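Local coordinates for protein glucose-6-phosphate isomerase (Plasmodium falciparum, PDB 3QKI) that probably catalyses the reversible conversion of alpha-D-glucose 6-phosphate to beta-D-fructose 6-phosphate, the second step of glycolysis, at residues A476-K489 / L502-L515. Sequence-based numbering, arbitrary orientation.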
loop_
_atom_site.group_PDB
_atom_site.type_symbol
_atom_site.label_atom_id
_atom_site.label_comp_id
_atom_site.label_asym_id
_atom_site.label_seq_id
_atom_site.Cartn_x
_atom_site.Cartn_y
_atom_site.Cartn_z
ATOM N N ALA A 476 8.449 14.909 11.614
ATOM C CA ALA A 476 7.339 15.678 12.190
ATOM C C ALA A 476 7.743 17.169 12.306
ATOM O O ALA A 476 6.991 18.041 11.877
ATOM C CB ALA A 476 6.977 15.114 13.566
ATOM N N ASP A 477 8.955 17.444 12.824
ATOM C CA ASP A 477 9.457 18.805 12.942
ATOM C C ASP A 477 9.720 19.476 11.584
ATOM O O ASP A 477 9.346 20.628 11.427
ATOM C CB ASP A 477 10.686 18.870 13.843
ATOM C CG ASP A 477 10.379 18.676 15.325
ATOM O OD1 ASP A 477 9.176 18.774 15.713
ATOM O OD2 ASP A 477 11.341 18.425 16.103
ATOM N N ALA A 478 10.332 18.760 10.604
ATOM C CA ALA A 478 10.614 19.298 9.268
ATOM C C ALA A 478 9.286 19.708 8.566
ATOM O O ALA A 478 9.208 20.773 7.945
ATOM C CB ALA A 478 11.379 18.272 8.418
ATOM N N LEU A 479 8.250 18.876 8.693
ATOM C CA LEU A 479 6.938 19.158 8.104
ATOM C C LEU A 479 6.318 20.404 8.733
ATOM O O LEU A 479 5.816 21.261 8.014
ATOM C CB LEU A 479 6.003 17.943 8.229
ATOM C CG LEU A 479 6.294 16.781 7.234
ATOM C CD1 LEU A 479 5.496 15.532 7.610
ATOM C CD2 LEU A 479 6.007 17.195 5.801
ATOM N N ALA A 480 6.412 20.526 10.059
ATOM C CA ALA A 480 5.847 21.657 10.797
ATOM C C ALA A 480 6.587 22.973 10.514
ATOM O O ALA A 480 5.945 23.940 10.123
ATOM C CB ALA A 480 5.834 21.356 12.294
ATOM N N ILE A 481 7.926 22.990 10.660
ATOM C CA ILE A 481 8.768 24.196 10.561
ATOM C C ILE A 481 9.229 24.640 9.174
ATOM O O ILE A 481 9.384 25.836 8.934
ATOM C CB ILE A 481 9.917 24.186 11.638
ATOM C CG1 ILE A 481 11.093 23.277 11.214
ATOM C CG2 ILE A 481 9.367 23.803 13.047
ATOM C CD1 ILE A 481 12.417 23.473 11.974
ATOM N N GLY A 482 9.482 23.689 8.282
ATOM C CA GLY A 482 9.959 24.011 6.950
ATOM C C GLY A 482 11.316 24.701 6.975
ATOM O O GLY A 482 12.079 24.563 7.937
ATOM N N LYS A 483 11.635 25.417 5.911
ATOM C CA LYS A 483 12.891 26.132 5.750
ATOM C C LYS A 483 12.634 27.272 4.764
ATOM O O LYS A 483 12.364 27.032 3.590
ATOM C CB LYS A 483 13.974 25.183 5.238
ATOM C CG LYS A 483 15.315 25.883 5.007
ATOM C CD LYS A 483 16.375 24.915 4.553
ATOM C CE LYS A 483 17.367 24.691 5.648
ATOM N NZ LYS A 483 18.284 25.847 5.809
ATOM N N THR A 484 12.703 28.515 5.257
ATOM C CA THR A 484 12.392 29.711 4.470
ATOM C C THR A 484 13.407 30.007 3.385
ATOM O O THR A 484 14.539 29.523 3.440
ATOM C CB THR A 484 12.267 30.935 5.381
ATOM O OG1 THR A 484 13.564 31.307 5.839
ATOM C CG2 THR A 484 11.320 30.716 6.585
ATOM N N TYR A 485 13.019 30.850 2.434
ATOM C CA TYR A 485 13.916 31.300 1.370
ATOM C C TYR A 485 15.169 31.936 1.959
ATOM O O TYR A 485 16.261 31.691 1.450
ATOM C CB TYR A 485 13.200 32.282 0.438
ATOM C CG TYR A 485 14.068 32.743 -0.705
ATOM C CD1 TYR A 485 14.247 31.945 -1.834
ATOM C CD2 TYR A 485 14.739 33.965 -0.652
ATOM C CE1 TYR A 485 15.062 32.356 -2.888
ATOM C CE2 TYR A 485 15.567 34.385 -1.702
ATOM C CZ TYR A 485 15.703 33.586 -2.829
ATOM O OH TYR A 485 16.505 33.997 -3.870
ATOM N N GLU A 486 15.025 32.737 3.037
ATOM C CA GLU A 486 16.207 33.350 3.656
ATOM C C GLU A 486 17.157 32.345 4.314
ATOM O O GLU A 486 18.371 32.577 4.287
ATOM C CB GLU A 486 15.852 34.520 4.582
ATOM C CG GLU A 486 15.450 35.795 3.827
ATOM C CD GLU A 486 16.470 36.370 2.854
ATOM O OE1 GLU A 486 17.669 36.431 3.201
ATOM O OE2 GLU A 486 16.073 36.753 1.733
ATOM N N GLN A 487 16.625 31.219 4.878
ATOM C CA GLN A 487 17.472 30.167 5.479
ATOM C C GLN A 487 18.235 29.438 4.353
ATOM O O GLN A 487 19.415 29.117 4.512
ATOM C CB GLN A 487 16.651 29.143 6.277
ATOM C CG GLN A 487 16.034 29.676 7.552
ATOM C CD GLN A 487 15.048 28.688 8.120
ATOM O OE1 GLN A 487 13.850 28.740 7.839
ATOM N NE2 GLN A 487 15.551 27.729 8.885
ATOM N N VAL A 488 17.555 29.204 3.219
ATOM C CA VAL A 488 18.113 28.593 2.005
ATOM C C VAL A 488 19.242 29.508 1.459
ATOM O O VAL A 488 20.328 29.022 1.141
ATOM C CB VAL A 488 16.991 28.353 0.947
ATOM C CG1 VAL A 488 17.567 28.038 -0.438
ATOM C CG2 VAL A 488 16.027 27.251 1.407
ATOM N N LYS A 489 18.979 30.832 1.394
ATOM C CA LYS A 489 19.922 31.837 0.907
ATOM C C LYS A 489 21.168 31.900 1.811
ATOM O O LYS A 489 22.290 32.003 1.294
ATOM C CB LYS A 489 19.227 33.201 0.811
ATOM C CG LYS A 489 19.986 34.234 0.013
ATOM C CD LYS A 489 19.221 35.549 -0.075
ATOM C CE LYS A 489 20.054 36.599 -0.778
ATOM N NZ LYS A 489 19.460 37.957 -0.680
ATOM N N LEU A 502 17.413 28.742 -6.036
ATOM C CA LEU A 502 17.122 28.624 -4.595
ATOM C C LEU A 502 15.670 28.327 -4.188
ATOM O O LEU A 502 15.438 27.683 -3.157
ATOM C CB LEU A 502 17.725 29.792 -3.792
ATOM C CG LEU A 502 19.261 29.963 -3.853
ATOM C CD1 LEU A 502 19.703 31.073 -2.919
ATOM C CD2 LEU A 502 20.009 28.642 -3.506
ATOM N N THR A 503 14.708 28.758 -5.002
ATOM C CA THR A 503 13.268 28.540 -4.793
ATOM C C THR A 503 12.942 27.035 -4.685
ATOM O O THR A 503 12.102 26.652 -3.880
ATOM C CB THR A 503 12.463 29.208 -5.917
ATOM O OG1 THR A 503 13.031 28.872 -7.184
ATOM C CG2 THR A 503 12.374 30.709 -5.758
ATOM N N HIS A 504 13.653 26.192 -5.472
ATOM C CA HIS A 504 13.526 24.728 -5.490
ATOM C C HIS A 504 13.863 24.077 -4.140
ATOM O O HIS A 504 13.459 22.954 -3.886
ATOM C CB HIS A 504 14.433 24.157 -6.600
ATOM C CG HIS A 504 14.008 24.581 -7.967
ATOM N ND1 HIS A 504 13.083 23.856 -8.689
ATOM C CD2 HIS A 504 14.392 25.653 -8.703
ATOM C CE1 HIS A 504 12.922 24.516 -9.831
ATOM N NE2 HIS A 504 13.689 25.597 -9.882
ATOM N N LYS A 505 14.595 24.787 -3.278
ATOM C CA LYS A 505 15.046 24.270 -1.994
ATOM C C LYS A 505 14.232 24.766 -0.780
ATOM O O LYS A 505 14.535 24.392 0.362
ATOM C CB LYS A 505 16.532 24.586 -1.817
ATOM C CG LYS A 505 17.429 23.801 -2.763
ATOM C CD LYS A 505 18.877 23.994 -2.335
ATOM C CE LYS A 505 19.827 23.271 -3.234
ATOM N NZ LYS A 505 21.241 23.530 -2.858
ATOM N N VAL A 506 13.189 25.572 -1.031
ATOM C CA VAL A 506 12.337 26.120 0.032
ATOM C C VAL A 506 11.354 25.055 0.517
ATOM O O VAL A 506 10.798 24.313 -0.292
ATOM C CB VAL A 506 11.631 27.432 -0.455
ATOM C CG1 VAL A 506 10.501 27.887 0.484
ATOM C CG2 VAL A 506 12.654 28.555 -0.662
ATOM N N PHE A 507 11.138 24.995 1.832
ATOM C CA PHE A 507 10.152 24.109 2.451
ATOM C C PHE A 507 9.166 25.015 3.159
ATOM O O PHE A 507 9.519 25.609 4.164
ATOM C CB PHE A 507 10.797 23.149 3.460
ATOM C CG PHE A 507 11.670 22.084 2.861
ATOM C CD1 PHE A 507 11.252 20.759 2.831
ATOM C CD2 PHE A 507 12.943 22.395 2.367
ATOM C CE1 PHE A 507 12.080 19.767 2.304
ATOM C CE2 PHE A 507 13.754 21.404 1.811
ATOM C CZ PHE A 507 13.330 20.093 1.801
ATOM N N ASN A 508 7.953 25.163 2.618
ATOM C CA ASN A 508 6.941 26.041 3.198
ATOM C C ASN A 508 6.484 25.713 4.612
ATOM O O ASN A 508 6.072 26.624 5.332
ATOM C CB ASN A 508 5.782 26.297 2.233
ATOM C CG ASN A 508 6.216 26.906 0.920
ATOM O OD1 ASN A 508 7.076 27.787 0.853
ATOM N ND2 ASN A 508 5.628 26.445 -0.164
ATOM N N GLY A 509 6.641 24.461 5.048
ATOM C CA GLY A 509 6.263 24.083 6.405
ATOM C C GLY A 509 4.760 24.159 6.615
ATOM O O GLY A 509 3.999 24.173 5.636
ATOM N N ASN A 510 4.318 24.223 7.886
ATOM C CA ASN A 510 2.891 24.230 8.272
ATOM C C ASN A 510 2.156 22.971 7.781
ATOM O O ASN A 510 0.948 23.015 7.555
ATOM C CB ASN A 510 2.185 25.507 7.796
ATOM C CG ASN A 510 2.649 26.732 8.521
ATOM O OD1 ASN A 510 2.983 26.691 9.701
ATOM N ND2 ASN A 510 2.629 27.853 7.839
ATOM N N ARG A 511 2.913 21.857 7.597
ATOM C CA ARG A 511 2.398 20.571 7.155
ATOM C C ARG A 511 2.127 19.775 8.420
ATOM O O ARG A 511 3.031 19.571 9.228
ATOM C CB ARG A 511 3.355 19.905 6.153
ATOM C CG ARG A 511 3.226 20.616 4.794
ATOM C CD ARG A 511 4.412 20.463 3.888
ATOM N NE ARG A 511 4.245 21.321 2.707
ATOM C CZ ARG A 511 3.792 20.910 1.532
ATOM N NH1 ARG A 511 3.630 21.772 0.539
ATOM N NH2 ARG A 511 3.474 19.632 1.344
ATOM N N PRO A 512 0.849 19.450 8.681
ATOM C CA PRO A 512 0.509 18.880 9.983
ATOM C C PRO A 512 0.851 17.414 10.196
ATOM O O PRO A 512 0.896 16.633 9.246
ATOM C CB PRO A 512 -1.003 19.153 10.107
ATOM C CG PRO A 512 -1.490 19.168 8.722
ATOM C CD PRO A 512 -0.357 19.675 7.851
ATOM N N SER A 513 1.022 17.047 11.466
ATOM C CA SER A 513 1.296 15.678 11.891
ATOM C C SER A 513 0.782 15.360 13.292
ATOM O O SER A 513 0.754 16.223 14.181
ATOM C CB SER A 513 2.791 15.355 11.821
ATOM O OG SER A 513 3.520 16.061 12.797
ATOM N N THR A 514 0.437 14.088 13.488
ATOM C CA THR A 514 0.094 13.549 14.784
ATOM C C THR A 514 1.160 12.514 15.087
ATOM O O THR A 514 1.499 11.712 14.213
ATOM C CB THR A 514 -1.302 12.922 14.777
ATOM O OG1 THR A 514 -2.252 13.938 14.462
ATOM C CG2 THR A 514 -1.641 12.282 16.117
ATOM N N LEU A 515 1.708 12.542 16.299
ATOM C CA LEU A 515 2.678 11.547 16.749
ATOM C C LEU A 515 2.048 10.649 17.799
ATOM O O LEU A 515 1.462 11.135 18.767
ATOM C CB LEU A 515 3.956 12.183 17.321
ATOM C CG LEU A 515 4.833 13.020 16.398
ATOM C CD1 LEU A 515 6.007 13.589 17.175
ATOM C CD2 LEU A 515 5.431 12.189 15.312
HETATM O O HOH W 1 4.156 18.368 11.343
HETATM O O HOH W 2 5.657 26.739 10.603
#
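A single antiparallel bridge between Lys483 and Phe507 ties the base of an excursion that leaves helix 464-481, carries helix 485-495 and returns into strand 513-518. Two bonds define this hydrogen-bonded pair: Lys483 N to Phe507 O (2.8 Å, N-H...O angle 166°) and Phe507 N to Lys483 O (3.0 Å). Beside it Gly482 CA and Gly509 CA lie 3.7 Å apart, both residues with positive phi, a conformation glycine adopts readily. Two carbonyls in the last turn of helix 464-481 are then taken up by the returning chain: Asn510 N reaches Ala480 O (2.8 Å) and Arg511 N reaches Leu479 O. One water donates to Ala476 O and Arg511 O and accepts from Ser513 OG, extending the link to strand 513-518, which lies between strands 64-70 and 443-448 of the mixed sheet. At the outer end, Val488 wedges both methyls against the 3-10 segment: CG1, anti to the backbone N (chi1 166°), meets Leu502 CB at 3.8 Å, while CG2 rests 3.4 Å from Lys505 O. Val506 CG2 approaches the Tyr485 ring at its edge. From the same 3-10 segment, Thr503 OG1 and His504 NE2 hydrogen-bond to Asn408 of the second subunit.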